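PDB 6T0Q: lectin from Pleurotus ostreatus, which binds N-acetyl-D-galactosamine, and probably related galactose-containing glycans, at a site that includes a bound calcium ion. Local coordinates for residues 304-307 / 308-312; 200-203 / 204-208. All coordinates share one frame; numbering follows the deposited sequence.

Interaction 1 of 2, residues 304-307 / 308-312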
ATOM      1  N   VAL A 304     -13.177   2.590   9.895  1.00 22.67           N
ATOM      2  CA  VAL A 304     -13.120   1.141   9.782  1.00 18.82           C
ATOM      3  C   VAL A 304     -13.779   0.573  11.026  1.00 20.76           C
ATOM      4  O   VAL A 304     -13.547   1.076  12.128  1.00 22.47           O
ATOM      5  CB  VAL A 304     -11.656   0.662   9.664  1.00 27.69           C
ATOM      6  CG1 VAL A 304     -11.564  -0.839   9.856  1.00 30.91           C
ATOM      7  CG2 VAL A 304     -11.070   1.091   8.315  1.00 32.05           C
ATOM      8  N   VAL A 305     -14.621  -0.450  10.853  1.00 21.42           N
ATOM      9  CA  VAL A 305     -15.271  -1.113  11.979  1.00 19.93           C
ATOM     10  C   VAL A 305     -14.938  -2.594  11.920  1.00 19.86           C
ATOM     11  O   VAL A 305     -14.644  -3.142  10.854  1.00 21.58           O
ATOM     12  CB  VAL A 305     -16.805  -0.904  11.986  1.00 22.40           C
ATOM     13  CG1 VAL A 305     -17.141   0.592  11.982  1.00 24.30           C
ATOM     14  CG2 VAL A 305     -17.450  -1.604  10.785  1.00 22.47           C
ATOM     15  N   THR A 306     -14.975  -3.248  13.080  1.00 19.64           N
ATOM     16  CA  THR A 306     -14.900  -4.700  13.084  1.00 18.59           C
ATOM     17  C   THR A 306     -16.090  -5.268  12.321  1.00 19.46           C
ATOM     18  O   THR A 306     -17.244  -4.951  12.626  1.00 19.90           O
ATOM     19  CB  THR A 306     -14.858  -5.234  14.520  1.00 19.41           C
ATOM     20  OG1 THR A 306     -15.729  -4.453  15.357  1.00 19.15           O
ATOM     21  CG2 THR A 306     -13.432  -5.145  15.056  1.00 17.81           C
ATOM     22  N   ASP A 307     -15.801  -6.079  11.306  1.00 22.43           N
ATOM     23  CA  ASP A 307     -16.824  -6.704  10.477  1.00 20.53           C
ATOM     24  C   ASP A 307     -16.181  -7.902   9.777  1.00 24.40           C
ATOM     25  O   ASP A 307     -15.048  -8.286  10.090  1.00 21.54           O
ATOM     26  CB  ASP A 307     -17.434  -5.680   9.504  1.00 21.82           C
ATOM     27  CG  ASP A 307     -16.386  -5.046   8.566  1.00 25.69           C
ATOM     28  OD1 ASP A 307     -15.328  -5.656   8.326  1.00 27.53           O
ATOM     29  OD2 ASP A 307     -16.622  -3.922   8.071  1.00 27.08           O
ATOM     30  N   ALA A 308     -16.894  -8.492   8.815  1.00 22.91           N
ATOM     31  CA  ALA A 308     -16.371  -9.688   8.151  1.00 27.03           C
ATOM     32  C   ALA A 308     -15.221  -9.398   7.195  1.00 29.88           C
ATOM     33  O   ALA A 308     -14.639 -10.347   6.651  1.00 29.23           O
ATOM     34  CB  ALA A 308     -17.497 -10.415   7.406  1.00 30.55           C
ATOM     35  N   SER A 309     -14.857  -8.129   6.978  1.00 26.27           N
ATOM     36  CA  SER A 309     -13.689  -7.834   6.157  1.00 26.46           C
ATOM     37  C   SER A 309     -12.387  -7.998   6.926  1.00 30.61           C
ATOM     38  O   SER A 309     -11.320  -7.976   6.313  1.00 27.45           O
ATOM     39  CB  SER A 309     -13.768  -6.416   5.578  1.00 31.35           C
ATOM     40  OG  SER A 309     -13.401  -5.432   6.541  1.00 29.30           O
ATOM     41  N   TRP A 310     -12.448  -8.165   8.243  1.00 22.47           N
ATOM     42  CA  TRP A 310     -11.257  -8.479   9.016  1.00 22.96           C
ATOM     43  C   TRP A 310     -10.871  -9.940   8.796  1.00 21.80           C
ATOM     44  O   TRP A 310     -11.729 -10.798   8.606  1.00 25.64           O
ATOM     45  CB  TRP A 310     -11.508  -8.221  10.505  1.00 23.72           C
ATOM     46  CG  TRP A 310     -11.584  -6.747  10.862  1.00 20.62           C
ATOM     47  CD1 TRP A 310     -12.443  -5.816  10.353  1.00 22.55           C
ATOM     48  CD2 TRP A 310     -10.757  -6.057  11.805  1.00 18.60           C
ATOM     49  NE1 TRP A 310     -12.200  -4.576  10.927  1.00 19.90           N
ATOM     50  CE2 TRP A 310     -11.173  -4.705  11.824  1.00 20.80           C
ATOM     51  CE3 TRP A 310      -9.692  -6.448  12.632  1.00 23.40           C
ATOM     52  CZ2 TRP A 310     -10.566  -3.748  12.643  1.00 21.44           C
ATOM     53  CZ3 TRP A 310      -9.093  -5.496  13.444  1.00 24.97           C
ATOM     54  CH2 TRP A 310      -9.532  -4.165  13.444  1.00 23.92           C
ATOM     55  N   LYS A 311      -9.570 -10.214   8.810  1.00 23.90           N
ATOM     56  CA  LYS A 311      -9.091 -11.592   8.795  1.00 26.54           C
ATOM     57  C   LYS A 311      -8.908 -12.085  10.226  1.00 27.18           C
ATOM     58  O   LYS A 311      -8.618 -11.306  11.134  1.00 27.09           O
ATOM     59  CB  LYS A 311      -7.770 -11.711   8.029  1.00 30.68           C
ATOM     60  CG  LYS A 311      -7.851 -11.259   6.576  1.00 39.23           C
ATOM     61  CD  LYS A 311      -9.078 -11.835   5.902  1.00 52.07           C
ATOM     62  CE  LYS A 311      -8.724 -12.750   4.749  1.00 62.08           C
ATOM     63  NZ  LYS A 311      -9.964 -13.353   4.183  1.00 65.92           N
ATOM     64  N   ALA A 312      -9.070 -13.393  10.415  1.00 22.19           N
ATOM     65  CA  ALA A 312      -9.065 -13.999  11.739  1.00 23.31           C
ATOM     66  C   ALA A 312      -8.422 -15.379  11.662  1.00 27.45           C
ATOM     67  O   ALA A 312      -8.451 -16.025  10.615  1.00 27.25           O
ATOM     68  CB  ALA A 312     -10.493 -14.115  12.298  1.00 24.55           C
TER
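Trp-310, the last residue of a type I beta turn (Asp-307 to Trp-310), folds its indole back against residues 304-306, with Thr-306 over one face and Val-305 O at the edge. The turn forms a corner of the beta-sandwich, where the chain passes from strand 301-305 in one sheet to strand 311-313 in the other. It is held by Trp-310 N, which gives a nearly straight bond (165°) to Asp-307 O at 3.2 Å. Asp-307 suits the first position because its short carboxylate can curl forward into an Asx turn: OD1 takes the amide of Ser-309 N at 2.9 Å, met from above the carboxylate plane, and the hydroxyl of Ser-309 OG at 2.6 Å through its syn lone pair. One oxygen thus serves two donors of the same residue. Ser-309 OG is also hydrogen-bonded to Lys-220 NZ, whose charge would probably polarise the hydroxyl and help offset that of the carboxylate. Tryptophan brings both a large apolar surface and a single ring N-H. With CG beside the backbone N (chi1 -72°), NE1 comes 2.8 Å from Val-305 O, in a bent bond (134°) from above the carbonyl plane. Thr-306 turns OG1 to Asn-199 O and Ala-290 N, leaving its methyl for the indole: CG2 sits 4.1 Å from the centroid of the Trp-310 six-membered ring.

Interaction 2 of 2, residues 200-203 / 204-208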
ATOM      1  N   TRP A 200     -19.537  -6.953  17.003  1.00 19.58           N
ATOM      2  CA  TRP A 200     -18.737  -7.943  17.699  1.00 22.68           C
ATOM      3  C   TRP A 200     -18.352  -9.037  16.711  1.00 23.00           C
ATOM      4  O   TRP A 200     -19.217  -9.585  16.018  1.00 18.92           O
ATOM      5  CB  TRP A 200     -19.520  -8.543  18.862  1.00 20.50           C
ATOM      6  CG  TRP A 200     -19.933  -7.570  19.935  1.00 20.25           C
ATOM      7  CD1 TRP A 200     -21.117  -6.891  20.020  1.00 20.19           C
ATOM      8  CD2 TRP A 200     -19.175  -7.204  21.094  1.00 16.90           C
ATOM      9  NE1 TRP A 200     -21.140  -6.121  21.163  1.00 21.44           N
ATOM     10  CE2 TRP A 200     -19.960  -6.299  21.840  1.00 19.09           C
ATOM     11  CE3 TRP A 200     -17.912  -7.562  21.577  1.00 19.86           C
ATOM     12  CZ2 TRP A 200     -19.524  -5.743  23.044  1.00 19.10           C
ATOM     13  CZ3 TRP A 200     -17.479  -7.008  22.777  1.00 22.51           C
ATOM     14  CH2 TRP A 200     -18.287  -6.110  23.495  1.00 19.50           C
ATOM     15  N   ILE A 201     -17.056  -9.334  16.613  1.00 21.48           N
ATOM     16  CA  ILE A 201     -16.576 -10.391  15.731  1.00 21.82           C
ATOM     17  C   ILE A 201     -15.791 -11.406  16.552  1.00 23.90           C
ATOM     18  O   ILE A 201     -15.365 -11.142  17.681  1.00 20.29           O
ATOM     19  CB  ILE A 201     -15.710  -9.858  14.560  1.00 19.86           C
ATOM     20  CG1 ILE A 201     -14.432  -9.175  15.077  1.00 20.94           C
ATOM     21  CG2 ILE A 201     -16.523  -8.903  13.681  1.00 19.36           C
ATOM     22  CD1 ILE A 201     -13.476  -8.725  13.950  1.00 18.29           C
ATOM     23  N   TRP A 202     -15.606 -12.585  15.964  1.00 19.19           N
ATOM     24  CA  TRP A 202     -14.754 -13.618  16.540  1.00 20.78           C
ATOM     25  C   TRP A 202     -14.349 -14.557  15.411  1.00 25.33           C
ATOM     26  O   TRP A 202     -14.702 -14.340  14.247  1.00 26.71           O
ATOM     27  CB  TRP A 202     -15.468 -14.366  17.674  1.00 18.60           C
ATOM     28  CG  TRP A 202     -14.532 -15.010  18.672  1.00 22.23           C
ATOM     29  CD1 TRP A 202     -14.286 -16.356  18.829  1.00 24.28           C
ATOM     30  CD2 TRP A 202     -13.723 -14.340  19.652  1.00 21.82           C
ATOM     31  NE1 TRP A 202     -13.386 -16.553  19.850  1.00 22.43           N
ATOM     32  CE2 TRP A 202     -13.020 -15.333  20.366  1.00 24.36           C
ATOM     33  CE3 TRP A 202     -13.533 -12.992  19.999  1.00 22.88           C
ATOM     34  CZ2 TRP A 202     -12.137 -15.023  21.403  1.00 23.91           C
ATOM     35  CZ3 TRP A 202     -12.657 -12.685  21.025  1.00 23.53           C
ATOM     36  CH2 TRP A 202     -11.973 -13.699  21.721  1.00 21.10           C
ATOM     37  N   THR A 203     -13.581 -15.591  15.752  1.00 25.40           N
ATOM     38  CA  THR A 203     -13.377 -16.668  14.795  1.00 26.01           C
ATOM     39  C   THR A 203     -14.649 -17.508  14.697  1.00 28.89           C
ATOM     40  O   THR A 203     -15.562 -17.408  15.526  1.00 24.63           O
ATOM     41  CB  THR A 203     -12.182 -17.537  15.188  1.00 26.87           C
ATOM     42  OG1 THR A 203     -12.135 -17.670  16.615  1.00 27.68           O
ATOM     43  CG2 THR A 203     -10.884 -16.914  14.697  1.00 28.21           C
ATOM     44  N   SER A 204     -14.706 -18.352  13.668  1.00 31.46           N
ATOM     45  CA  SER A 204     -15.942 -19.052  13.348  1.00 34.72           C
ATOM     46  C   SER A 204     -16.224 -20.242  14.265  1.00 34.70           C
ATOM     47  O   SER A 204     -17.252 -20.900  14.082  1.00 34.14           O
ATOM     48  CB  SER A 204     -15.923 -19.501  11.881  1.00 35.74           C
ATOM     49  OG  SER A 204     -14.804 -20.325  11.623  1.00 38.93           O
ATOM     50  N   ASP A 205     -15.363 -20.526  15.250  1.00 33.83           N
ATOM     51  CA  ASP A 205     -15.705 -21.477  16.306  1.00 35.04           C
ATOM     52  C   ASP A 205     -16.634 -20.875  17.354  1.00 32.87           C
ATOM     53  O   ASP A 205     -17.012 -21.567  18.302  1.00 29.81           O
ATOM     54  CB  ASP A 205     -14.436 -22.016  16.987  1.00 39.43           C
ATOM     55  CG  ASP A 205     -13.538 -20.910  17.536  1.00 43.48           C
ATOM     56  OD1 ASP A 205     -13.828 -19.713  17.308  1.00 38.50           O
ATOM     57  OD2 ASP A 205     -12.532 -21.238  18.200  1.00 44.23           O
ATOM     58  N   ASN A 206     -16.995 -19.601  17.220  1.00 30.36           N
ATOM     59  CA  ASN A 206     -17.975 -18.963  18.098  1.00 25.38           C
ATOM     60  C   ASN A 206     -19.358 -19.315  17.557  1.00 33.54           C
ATOM     61  O   ASN A 206     -19.811 -18.740  16.563  1.00 31.23           O
ATOM     62  CB  ASN A 206     -17.742 -17.452  18.130  1.00 23.61           C
ATOM     63  CG  ASN A 206     -18.527 -16.745  19.222  1.00 26.33           C
ATOM     64  OD1 ASN A 206     -19.658 -17.106  19.517  1.00 28.63           O
ATOM     65  ND2 ASN A 206     -17.925 -15.709  19.819  1.00 24.32           N
ATOM     66  N   VAL A 207     -20.025 -20.280  18.193  1.00 34.47           N
ATOM     67  CA  VAL A 207     -21.324 -20.768  17.741  1.00 38.71           C
ATOM     68  C   VAL A 207     -22.236 -20.956  18.945  1.00 42.80           C
ATOM     69  O   VAL A 207     -21.782 -21.246  20.056  1.00 39.48           O
ATOM     70  CB  VAL A 207     -21.214 -22.094  16.951  1.00 39.28           C
ATOM     71  CG1 VAL A 207     -20.518 -21.876  15.619  1.00 40.52           C
ATOM     72  CG2 VAL A 207     -20.485 -23.149  17.771  1.00 37.93           C
ATOM     73  N   ASN A 208     -23.539 -20.779  18.714  1.00 42.77           N
ATOM     74  CA  ASN A 208     -24.565 -21.023  19.729  1.00 49.44           C
ATOM     75  C   ASN A 208     -24.355 -20.172  20.977  1.00 47.61           C
ATOM     76  O   ASN A 208     -24.746 -20.567  22.079  1.00 49.43           O
ATOM     77  CB  ASN A 208     -24.630 -22.510  20.100  1.00 51.14           C
ATOM     78  CG  ASN A 208     -24.825 -23.404  18.885  1.00 54.04           C
ATOM     79  OD1 ASN A 208     -25.715 -23.173  18.066  1.00 56.51           O
ATOM     80  ND2 ASN A 208     -23.976 -24.419  18.754  1.00 52.71           N
TER
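Asn-206 lies across the root of the Trp-202 indole, its amide plane standing nearly upright on the ring plane, 79° apart. The two meet where strand 199-202, an outermost strand of the seven-stranded sheet of the beta-sandwich, runs out into a type I beta turn from Thr-203 to Asn-206. Asn-206 N closes that turn on Thr-203 O at 3.1 Å, and with CG anti to its backbone N (chi1 -168°) the amide reaches back along the strand, bringing ND2 to 3.5 Å from Trp-202 CB. ND2 also makes a weak hydrogen bond to Ala-286 O, and Asn-206 CB packs 3.7 Å from Trp-202 CD1.

Asp-205, at the third position of the turn, divides its carboxylate between two partners. OD2 forms a salt bridge with Arg-216 on strand 214-222, whereas OD1 accepts the hydroxyl of Thr-203 OG1 at 2.7 Å, on the syn side but tilted out of the plane. A threonine fits here because it offers that donor while its methyl faces the interior. Ser-204, whose CB is directed away from residues 200-203, hydrogen-bonds through OG to Glu-331.

Trp-202 places this contact beside the second calcium site: its side chain comes within about 4 Å of that of Asn-281, a calcium ligand, and about 7 Å from the calcium ion. The broad, largely apolar ring suits a buried place where it touches Ala-279 and Asn-281 of strand 273-281, and Arg-216. The carboxylate of Asp-205, turned only 17° from the ring plane, meets the indole at its edge, where Asp-205 OD1 stops 3.7 Å from Trp-202 CD1.

Each contact holds a type I turn with an aspartate and a nearby tryptophan, but the aspartate is first in the turn of interaction 1 and third in that of interaction 2. Their centres lie about 13 Å apart in the same domain. Strand 199-202 joins them. Ile-201 reaches from it into interaction 1, where Ile-201 CD1 packs 3.7 Å from Thr-306 CG2 and 4.0 Å from Trp-310 CB. Further along, Thr-203 CG2 lies 3.7 Å from Ala-312 CB, so the start of the 203-206 turn rests on the strand that leaves the 307-310 turn. Interaction 2 borders the second calcium site, the Trp-202 side chain about 7 Å from the bound ion, whereas interaction 1 lies away from the known sites.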